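PDB 2GFI: phytase, which hydrolyses a phosphate ester of inositol hexakisphosphate (phytate), releasing phosphate, as a 3-phytase of the histidine acid phosphatase family. Local coordinates for residues T162-Q170 against N450-S458; T308-L316 against S438-Y446. All coordinates share one frame; numbering follows the deposited sequence.

Interaction 1: residues T162-Q170 against N450-S458; sequences TSNSGRVYQ and NYTASLINS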
loop_
_atom_site.group_PDB
_atom_site.type_symbol
_atom_site.label_atom_id
_atom_site.label_comp_id
_atom_site.label_asym_id
_atom_site.label_seq_id
_atom_site.Cartn_x
_atom_site.Cartn_y
_atom_site.Cartn_z
ATOM N N THR A 162 22.564 -8.586 27.513
ATOM C CA THR A 162 22.565 -7.219 27.099
ATOM C C THR A 162 23.798 -6.513 27.639
ATOM O O THR A 162 24.306 -6.898 28.680
ATOM C CB THR A 162 21.286 -6.521 27.606
ATOM O OG1 THR A 162 21.364 -5.139 27.246
ATOM C CG2 THR A 162 21.237 -6.502 29.093
ATOM N N SER A 163 24.281 -5.490 26.934
ATOM C CA SER A 163 25.315 -4.634 27.500
ATOM C C SER A 163 24.656 -3.683 28.495
ATOM O O SER A 163 23.438 -3.646 28.621
ATOM C CB SER A 163 26.102 -3.872 26.417
ATOM O OG SER A 163 25.501 -2.611 26.165
ATOM N N ASN A 164 25.462 -2.946 29.246
ATOM C CA ASN A 164 24.926 -2.164 30.339
ATOM C C ASN A 164 24.572 -0.743 29.920
ATOM O O ASN A 164 24.200 0.097 30.758
ATOM C CB ASN A 164 25.887 -2.185 31.531
ATOM C CG ASN A 164 27.204 -1.525 31.227
ATOM O OD1 ASN A 164 27.846 -1.804 30.214
ATOM N ND2 ASN A 164 27.627 -0.653 32.114
ATOM N N SER A 165 24.689 -0.468 28.626
ATOM C CA SER A 165 24.135 0.764 28.080
ATOM C C SER A 165 22.637 0.834 28.384
ATOM O O SER A 165 21.934 -0.144 28.208
ATOM C CB SER A 165 24.347 0.790 26.595
ATOM O OG SER A 165 23.450 1.709 26.018
ATOM N N GLY A 166 22.156 1.975 28.872
ATOM C CA GLY A 166 20.765 2.114 29.281
ATOM C C GLY A 166 19.773 1.762 28.165
ATOM O O GLY A 166 18.845 0.955 28.366
ATOM N N ARG A 167 19.957 2.387 27.004
ATOM C CA ARG A 167 19.088 2.178 25.851
ATOM C C ARG A 167 19.121 0.696 25.414
ATOM O O ARG A 167 18.100 0.154 25.061
ATOM C CB ARG A 167 19.461 3.141 24.681
ATOM C CG ARG A 167 20.862 2.970 24.173
ATOM C CD ARG A 167 21.223 3.657 22.838
ATOM N NE ARG A 167 21.752 4.920 23.212
ATOM C CZ ARG A 167 22.933 5.423 22.932
ATOM N NH1 ARG A 167 23.817 4.843 22.153
ATOM N NH2 ARG A 167 23.186 6.601 23.422
ATOM N N VAL A 168 20.301 0.060 25.447
ATOM C CA VAL A 168 20.467 -1.328 25.033
ATOM C C VAL A 168 19.719 -2.236 26.019
ATOM O O VAL A 168 18.967 -3.167 25.643
ATOM C CB VAL A 168 21.948 -1.725 25.016
ATOM C CG1 VAL A 168 22.110 -3.197 24.868
ATOM C CG2 VAL A 168 22.713 -1.025 23.880
ATOM N N TYR A 169 19.933 -1.943 27.291
ATOM C CA TYR A 169 19.375 -2.719 28.341
ATOM C C TYR A 169 17.858 -2.621 28.273
ATOM O O TYR A 169 17.144 -3.619 28.456
ATOM C CB TYR A 169 19.873 -2.232 29.709
ATOM C CG TYR A 169 19.089 -2.878 30.822
ATOM C CD1 TYR A 169 19.395 -4.173 31.273
ATOM C CD2 TYR A 169 18.015 -2.224 31.391
ATOM C CE1 TYR A 169 18.646 -4.785 32.287
ATOM C CE2 TYR A 169 17.273 -2.819 32.371
ATOM C CZ TYR A 169 17.602 -4.083 32.820
ATOM O OH TYR A 169 16.836 -4.613 33.812
ATOM N N GLN A 170 17.371 -1.413 28.028
ATOM C CA GLN A 170 15.934 -1.193 27.983
ATOM C C GLN A 170 15.329 -1.927 26.787
ATOM O O GLN A 170 14.306 -2.556 26.896
ATOM C CB GLN A 170 15.591 0.300 27.968
ATOM C CG GLN A 170 14.120 0.532 28.114
ATOM C CD GLN A 170 13.801 1.960 28.434
ATOM O OE1 GLN A 170 14.286 2.860 27.753
ATOM N NE2 GLN A 170 12.954 2.180 29.458
ATOM N N ASN A 450 28.024 -13.661 38.078
ATOM C CA ASN A 450 26.981 -12.675 38.208
ATOM C C ASN A 450 27.274 -11.540 37.206
ATOM O O ASN A 450 28.158 -10.698 37.430
ATOM C CB ASN A 450 26.955 -12.176 39.661
ATOM C CG ASN A 450 25.810 -11.221 39.942
ATOM O OD1 ASN A 450 24.816 -11.188 39.199
ATOM N ND2 ASN A 450 25.939 -10.426 41.023
ATOM N N TYR A 451 26.571 -11.548 36.073
ATOM C CA TYR A 451 26.691 -10.442 35.129
ATOM C C TYR A 451 25.677 -9.384 35.479
ATOM O O TYR A 451 24.521 -9.470 35.092
ATOM C CB TYR A 451 26.528 -10.905 33.693
ATOM C CG TYR A 451 27.663 -11.760 33.235
ATOM C CD1 TYR A 451 28.911 -11.198 32.937
ATOM C CD2 TYR A 451 27.507 -13.129 33.127
ATOM C CE1 TYR A 451 29.965 -11.993 32.517
ATOM C CE2 TYR A 451 28.547 -13.922 32.719
ATOM C CZ TYR A 451 29.772 -13.362 32.412
ATOM O OH TYR A 451 30.805 -14.187 31.990
ATOM N N THR A 452 26.113 -8.385 36.237
ATOM C CA THR A 452 25.170 -7.423 36.756
ATOM C C THR A 452 25.642 -5.966 36.767
ATOM O O THR A 452 25.271 -5.190 37.657
ATOM C CB THR A 452 24.649 -7.868 38.114
ATOM O OG1 THR A 452 23.521 -7.044 38.459
ATOM C CG2 THR A 452 25.700 -7.622 39.250
ATOM N N ALA A 453 26.410 -5.582 35.757
ATOM C CA ALA A 453 26.919 -4.211 35.665
ATOM C C ALA A 453 25.811 -3.197 35.831
ATOM O O ALA A 453 24.662 -3.445 35.455
ATOM C CB ALA A 453 27.614 -3.998 34.368
ATOM N N SER A 454 26.167 -2.045 36.373
ATOM C CA SER A 454 25.223 -0.974 36.551
ATOM C C SER A 454 25.048 -0.205 35.228
ATOM O O SER A 454 25.988 -0.079 34.442
ATOM C CB SER A 454 25.712 -0.053 37.686
ATOM O OG SER A 454 26.542 0.971 37.165
ATOM N N LEU A 455 23.844 0.308 34.984
ATOM C CA LEU A 455 23.530 0.941 33.699
ATOM C C LEU A 455 24.248 2.259 33.493
ATOM O O LEU A 455 24.267 3.104 34.396
ATOM C CB LEU A 455 22.013 1.119 33.526
ATOM C CG LEU A 455 21.223 -0.208 33.623
ATOM C CD1 LEU A 455 19.736 0.017 33.461
ATOM C CD2 LEU A 455 21.764 -1.345 32.695
ATOM N N ILE A 456 24.832 2.435 32.310
ATOM C CA ILE A 456 25.340 3.743 31.893
ATOM C C ILE A 456 24.461 4.480 30.854
ATOM O O ILE A 456 23.784 3.874 30.008
ATOM C CB ILE A 456 26.784 3.633 31.386
ATOM C CG1 ILE A 456 26.833 2.672 30.171
ATOM C CG2 ILE A 456 27.732 3.268 32.590
ATOM C CD1 ILE A 456 28.189 2.430 29.609
ATOM N N ASN A 457 24.521 5.806 30.930
ATOM C CA ASN A 457 23.743 6.711 30.085
ATOM C C ASN A 457 24.458 6.985 28.761
ATOM O O ASN A 457 24.824 8.111 28.489
ATOM C CB ASN A 457 23.513 8.005 30.871
ATOM C CG ASN A 457 22.287 8.766 30.428
ATOM O OD1 ASN A 457 22.246 10.006 30.524
ATOM N ND2 ASN A 457 21.271 8.050 29.973
ATOM N N SER A 458 24.677 5.947 27.951
ATOM C CA SER A 458 25.374 6.079 26.654
ATOM C C SER A 458 24.915 5.078 25.567
ATOM O O SER A 458 25.378 3.933 25.464
ATOM C CB SER A 458 26.893 6.034 26.824
ATOM O OG SER A 458 27.306 4.749 27.242
#
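With CG lodged between its own backbone N and carbonyl carbon (chi1 64°), Asn164 swings its amide over to Ser454, while Tyr169, its CG anti to the backbone N (chi1 169°), lays its ring across Leu455. Asn164 ND2 donates to Ser454 O at 2.9 Å in a bond that is straight at the hydrogen (179°) and lies in the amide plane. The other end of the amide, OD1, accepts from the backbone N of Glu196, so the group is held at both ends and fixed in rotation; Ala453 CB packs against its CB. Asn164 O takes Ile456 N at 2.9 Å and also receives the CA-H of Leu455. Two residues further on, Gly166 N reaches Ile456 O at 2.7 Å, nearly along the C=O axis. Ser165 and Ile456 thus form a single bridge in the loop between strand 158-163 and helix 166-180, a beta-alpha loop of the histidine phosphatase alpha/beta core with Ser165 as N-cap. Beside it, Leu455 CD1 meets Tyr169 CD2 obliquely at 3.5 Å, the two side chains crossing at about a right angle. At the chain end, Ser165 OG donates to Ser458 O from above the carbonyl plane, 3.0 Å away; that oxygen is also hydrogen-bonded to His332 NE2. Ser458 C sits over a face of the Arg167 guanidinium, toward its rim. Arg167 is salt-bridged to Glu119 and touches the predicted nucleophile His70 and Arg73, consistent with a phosphate pocket as in relatives, here bordered by the C-terminus.

Interaction 2: residues T308-L316 against S438-Y446; sequences TLLNASLEL and SAVTFYWDY. With NAG (2-acetamido-2-deoxy-beta-D-glucopyranose), chain C.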
loop_
_atom_site.group_PDB
_atom_site.type_symbol
_atom_site.label_atom_id
_atom_site.label_comp_id
_atom_site.label_asym_id
_atom_site.label_seq_id
_atom_site.Cartn_x
_atom_site.Cartn_y
_atom_site.Cartn_z
ATOM N N THR A 308 35.118 -12.607 17.890
ATOM C CA THR A 308 34.831 -13.074 19.230
ATOM C C THR A 308 33.402 -13.546 19.313
ATOM O O THR A 308 33.155 -14.689 19.761
ATOM C CB THR A 308 35.170 -12.027 20.341
ATOM O OG1 THR A 308 34.424 -10.825 20.125
ATOM C CG2 THR A 308 36.607 -11.576 20.235
ATOM N N LEU A 309 32.462 -12.702 18.858
ATOM C CA LEU A 309 31.046 -13.101 18.802
ATOM C C LEU A 309 30.780 -14.127 17.731
ATOM O O LEU A 309 29.897 -14.929 17.892
ATOM C CB LEU A 309 30.085 -11.902 18.651
ATOM C CG LEU A 309 29.975 -10.961 19.857
ATOM C CD1 LEU A 309 29.067 -9.770 19.550
ATOM C CD2 LEU A 309 29.529 -11.701 21.141
ATOM N N LEU A 310 31.533 -14.110 16.631
ATOM C CA LEU A 310 31.338 -15.131 15.590
ATOM C C LEU A 310 31.685 -16.521 16.115
ATOM O O LEU A 310 30.914 -17.467 15.907
ATOM C CB LEU A 310 32.124 -14.799 14.330
ATOM C CG LEU A 310 31.858 -15.687 13.113
ATOM C CD1 LEU A 310 30.428 -15.531 12.705
ATOM C CD2 LEU A 310 32.818 -15.356 11.985
ATOM N N ASN A 311 32.824 -16.624 16.824
ATOM C CA ASN A 311 33.254 -17.876 17.513
ATOM C C ASN A 311 32.261 -18.377 18.545
ATOM O O ASN A 311 31.902 -19.558 18.552
ATOM C CB ASN A 311 34.592 -17.659 18.223
ATOM C CG ASN A 311 35.785 -17.766 17.293
ATOM O OD1 ASN A 311 35.647 -18.200 16.144
ATOM N ND2 ASN A 311 36.975 -17.388 17.805
ATOM N N ALA A 312 31.809 -17.471 19.401
ATOM C CA ALA A 312 30.873 -17.769 20.477
ATOM C C ALA A 312 29.564 -18.303 19.925
ATOM O O ALA A 312 29.063 -19.362 20.364
ATOM C CB ALA A 312 30.621 -16.517 21.322
ATOM N N SER A 313 29.030 -17.579 18.939
ATOM C CA SER A 313 27.852 -18.005 18.191
ATOM C C SER A 313 28.010 -19.398 17.580
ATOM O O SER A 313 27.072 -20.202 17.589
ATOM C CB SER A 313 27.516 -16.971 17.096
ATOM O OG SER A 313 26.875 -17.579 15.990
ATOM N N LEU A 314 29.191 -19.660 17.023
ATOM C CA LEU A 314 29.487 -20.974 16.446
ATOM C C LEU A 314 29.551 -22.057 17.526
ATOM O O LEU A 314 28.993 -23.137 17.330
ATOM C CB LEU A 314 30.773 -20.942 15.606
ATOM C CG LEU A 314 31.178 -22.318 15.050
ATOM C CD1 LEU A 314 30.202 -22.773 13.992
ATOM C CD2 LEU A 314 32.611 -22.316 14.528
ATOM N N GLU A 315 30.200 -21.768 18.661
ATOM C CA GLU A 315 30.173 -22.667 19.817
ATOM C C GLU A 315 28.735 -22.992 20.196
ATOM O O GLU A 315 28.417 -24.146 20.467
ATOM C CB GLU A 315 30.903 -22.084 21.040
ATOM C CG GLU A 315 32.397 -21.957 20.854
ATOM C CD GLU A 315 33.104 -21.472 22.113
ATOM O OE1 GLU A 315 32.668 -21.877 23.239
ATOM O OE2 GLU A 315 34.099 -20.700 21.988
ATOM N N LEU A 316 27.858 -21.992 20.193
ATOM C CA LEU A 316 26.449 -22.252 20.487
ATOM C C LEU A 316 25.783 -23.167 19.468
ATOM O O LEU A 316 24.997 -24.028 19.838
ATOM C CB LEU A 316 25.653 -20.950 20.644
ATOM C CG LEU A 316 26.006 -20.058 21.852
ATOM C CD1 LEU A 316 25.373 -18.694 21.736
ATOM C CD2 LEU A 316 25.522 -20.739 23.103
ATOM N N SER A 438 39.795 -13.884 27.095
ATOM C CA SER A 438 40.308 -14.076 25.750
ATOM C C SER A 438 39.189 -14.525 24.818
ATOM O O SER A 438 39.325 -14.480 23.595
ATOM C CB SER A 438 41.440 -15.111 25.737
ATOM O OG SER A 438 40.940 -16.386 26.085
ATOM N N ALA A 439 38.086 -14.958 25.419
ATOM C CA ALA A 439 36.964 -15.495 24.682
ATOM C C ALA A 439 35.683 -15.164 25.431
ATOM O O ALA A 439 35.721 -14.778 26.610
ATOM C CB ALA A 439 37.130 -17.021 24.499
ATOM N N VAL A 440 34.553 -15.280 24.721
ATOM C CA VAL A 440 33.232 -15.168 25.325
ATOM C C VAL A 440 32.985 -16.437 26.128
ATOM O O VAL A 440 33.192 -17.561 25.630
ATOM C CB VAL A 440 32.092 -15.001 24.245
ATOM C CG1 VAL A 440 30.673 -15.271 24.845
ATOM C CG2 VAL A 440 32.166 -13.646 23.561
ATOM N N THR A 441 32.543 -16.234 27.365
ATOM C CA THR A 441 32.054 -17.304 28.204
ATOM C C THR A 441 30.682 -16.974 28.762
ATOM O O THR A 441 30.035 -17.855 29.326
ATOM C CB THR A 441 33.050 -17.622 29.386
ATOM O OG1 THR A 441 33.197 -16.478 30.243
ATOM C CG2 THR A 441 34.490 -17.915 28.852
ATOM N N PHE A 442 30.229 -15.720 28.631
ATOM C CA PHE A 442 28.993 -15.302 29.320
ATOM C C PHE A 442 27.754 -16.125 28.919
ATOM O O PHE A 442 26.848 -16.259 29.720
ATOM C CB PHE A 442 28.753 -13.763 29.267
ATOM C CG PHE A 442 28.530 -13.213 27.873
ATOM C CD1 PHE A 442 27.311 -13.396 27.222
ATOM C CD2 PHE A 442 29.556 -12.545 27.205
ATOM C CE1 PHE A 442 27.114 -12.908 25.937
ATOM C CE2 PHE A 442 29.379 -12.054 25.898
ATOM C CZ PHE A 442 28.137 -12.245 25.265
ATOM N N TYR A 443 27.703 -16.677 27.698
ATOM C CA TYR A 443 26.551 -17.533 27.319
ATOM C C TYR A 443 26.503 -18.848 28.118
ATOM O O TYR A 443 25.430 -19.465 28.243
ATOM C CB TYR A 443 26.463 -17.841 25.803
ATOM C CG TYR A 443 26.316 -16.635 24.884
ATOM C CD1 TYR A 443 25.153 -15.868 24.884
ATOM C CD2 TYR A 443 27.343 -16.277 24.005
ATOM C CE1 TYR A 443 25.020 -14.773 24.048
ATOM C CE2 TYR A 443 27.222 -15.167 23.165
ATOM C CZ TYR A 443 26.058 -14.426 23.198
ATOM O OH TYR A 443 25.924 -13.328 22.392
ATOM N N TRP A 444 27.652 -19.266 28.658
ATOM C CA TRP A 444 27.739 -20.520 29.404
ATOM C C TRP A 444 27.917 -20.372 30.923
ATOM O O TRP A 444 27.398 -21.176 31.707
ATOM C CB TRP A 444 28.842 -21.396 28.801
ATOM C CG TRP A 444 28.586 -21.619 27.354
ATOM C CD1 TRP A 444 27.750 -22.555 26.795
ATOM C CD2 TRP A 444 29.133 -20.870 26.270
ATOM N NE1 TRP A 444 27.757 -22.437 25.420
ATOM C CE2 TRP A 444 28.596 -21.408 25.069
ATOM C CE3 TRP A 444 30.029 -19.801 26.182
ATOM C CZ2 TRP A 444 28.920 -20.899 23.807
ATOM C CZ3 TRP A 444 30.342 -19.305 24.938
ATOM C CH2 TRP A 444 29.789 -19.856 23.760
ATOM N N ASP A 445 28.624 -19.346 31.357
ATOM C CA ASP A 445 28.923 -19.227 32.772
ATOM C C ASP A 445 28.075 -18.192 33.471
ATOM O O ASP A 445 28.412 -17.778 34.581
ATOM C CB ASP A 445 30.406 -18.905 32.962
ATOM C CG ASP A 445 30.800 -17.528 32.429
ATOM O OD1 ASP A 445 29.910 -16.673 32.132
ATOM O OD2 ASP A 445 31.995 -17.212 32.288
ATOM N N TYR A 446 26.993 -17.752 32.823
ATOM C CA TYR A 446 26.136 -16.686 33.367
ATOM C C TYR A 446 25.321 -17.134 34.595
ATOM O O TYR A 446 24.798 -16.299 35.363
ATOM C CB TYR A 446 25.203 -16.101 32.291
ATOM C CG TYR A 446 24.071 -17.026 31.878
ATOM C CD1 TYR A 446 22.853 -17.046 32.568
ATOM C CD2 TYR A 446 24.224 -17.882 30.796
ATOM C CE1 TYR A 446 21.828 -17.904 32.180
ATOM C CE2 TYR A 446 23.210 -18.726 30.396
ATOM C CZ TYR A 446 22.029 -18.751 31.086
ATOM O OH TYR A 446 21.064 -19.647 30.659
HETATM C C1 NAG C . 38.171 -17.870 17.133
HETATM C C2 NAG C . 39.335 -17.052 17.742
HETATM C C3 NAG C . 40.720 -17.604 17.338
HETATM C C4 NAG C . 40.813 -19.119 17.604
HETATM C C5 NAG C . 39.617 -19.748 16.864
HETATM C C6 NAG C . 39.533 -21.255 16.990
HETATM C C7 NAG C . 38.821 -14.680 18.282
HETATM C C8 NAG C . 39.196 -13.272 17.903
HETATM N N2 NAG C . 39.215 -15.630 17.415
HETATM O O3 NAG C . 41.706 -16.887 18.033
HETATM O O4 NAG C . 42.082 -19.722 17.280
HETATM O O5 NAG C . 38.391 -19.237 17.381
HETATM O O6 NAG C . 38.314 -21.608 16.387
HETATM O O7 NAG C . 38.187 -14.880 19.330
HETATM O O HOH W 1 34.800 -15.932 21.778
#
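Thr308 O is gripped twice: by Ala312 N at 3.1 Å, in the ordinary helical bond, and by a water that donates to it at 2.9 Å. The same water accepts from Val440 N, joining the loop to the helix; no direct hydrogen bond spans the two segments, and most of the rest is apolar packing. Ala312 CB lies 3.6 Å from Val440 CB and also comes up to the edge of the Tyr443 ring. Leu316 CD1 sits over one face of that ring, 4.0 Å from its centroid and 18° off the normal, a CH-pi contact; Phe442 CE1 covers the opposite face. With CG anti to its carbonyl carbon (chi1 -56°), Trp444 directs the six-membered end of its indole at the helix. There CH2 meets Ala312 O edge-on at 3.5 Å, Leu316 CD2 touches CZ2 obliquely at 3.5 Å, and the Glu315 carboxylate lies over a face, turned only 12° from the ring plane. Replacing Trp444 by an alanine is likely to leave a gap beside Leu316 and to free the Glu315 carboxylate to turn. Tyr443 OH is hydrogen-bonded to Ser329, and its ring touches Phe67, both on central strands. Asn311, one turn from Thr308, carries an N-linked N-acetylglucosamine. The arrangement is a helix of the histidine phosphatase alpha/beta domain, 302-318, wedged with an aromatic C-terminal turn against the central sheet.

How the interactions relate
The centres of the two interactions lie about 19 Å apart. Along the chain the order is 162-170, 308-316, 438-446, 450-458, so interaction 1 encloses interaction 2, and three residues separate the two C-terminal segments. Both contacts border the same mixed sheet: strand 158-163 leads into interaction 1, while 326-331, which pairs with it, and 59-69 beyond meet Tyr443 of interaction 2. They touch directly through Tyr451, whose OH is 2.6 Å from Asp445 OD1, a probable hydrogen bond, and whose ring packs on Phe442 and Tyr446. The C-terminal tail therefore runs from the glycosylated helix 302-318 across to the neighbourhood of the predicted nucleophile His70.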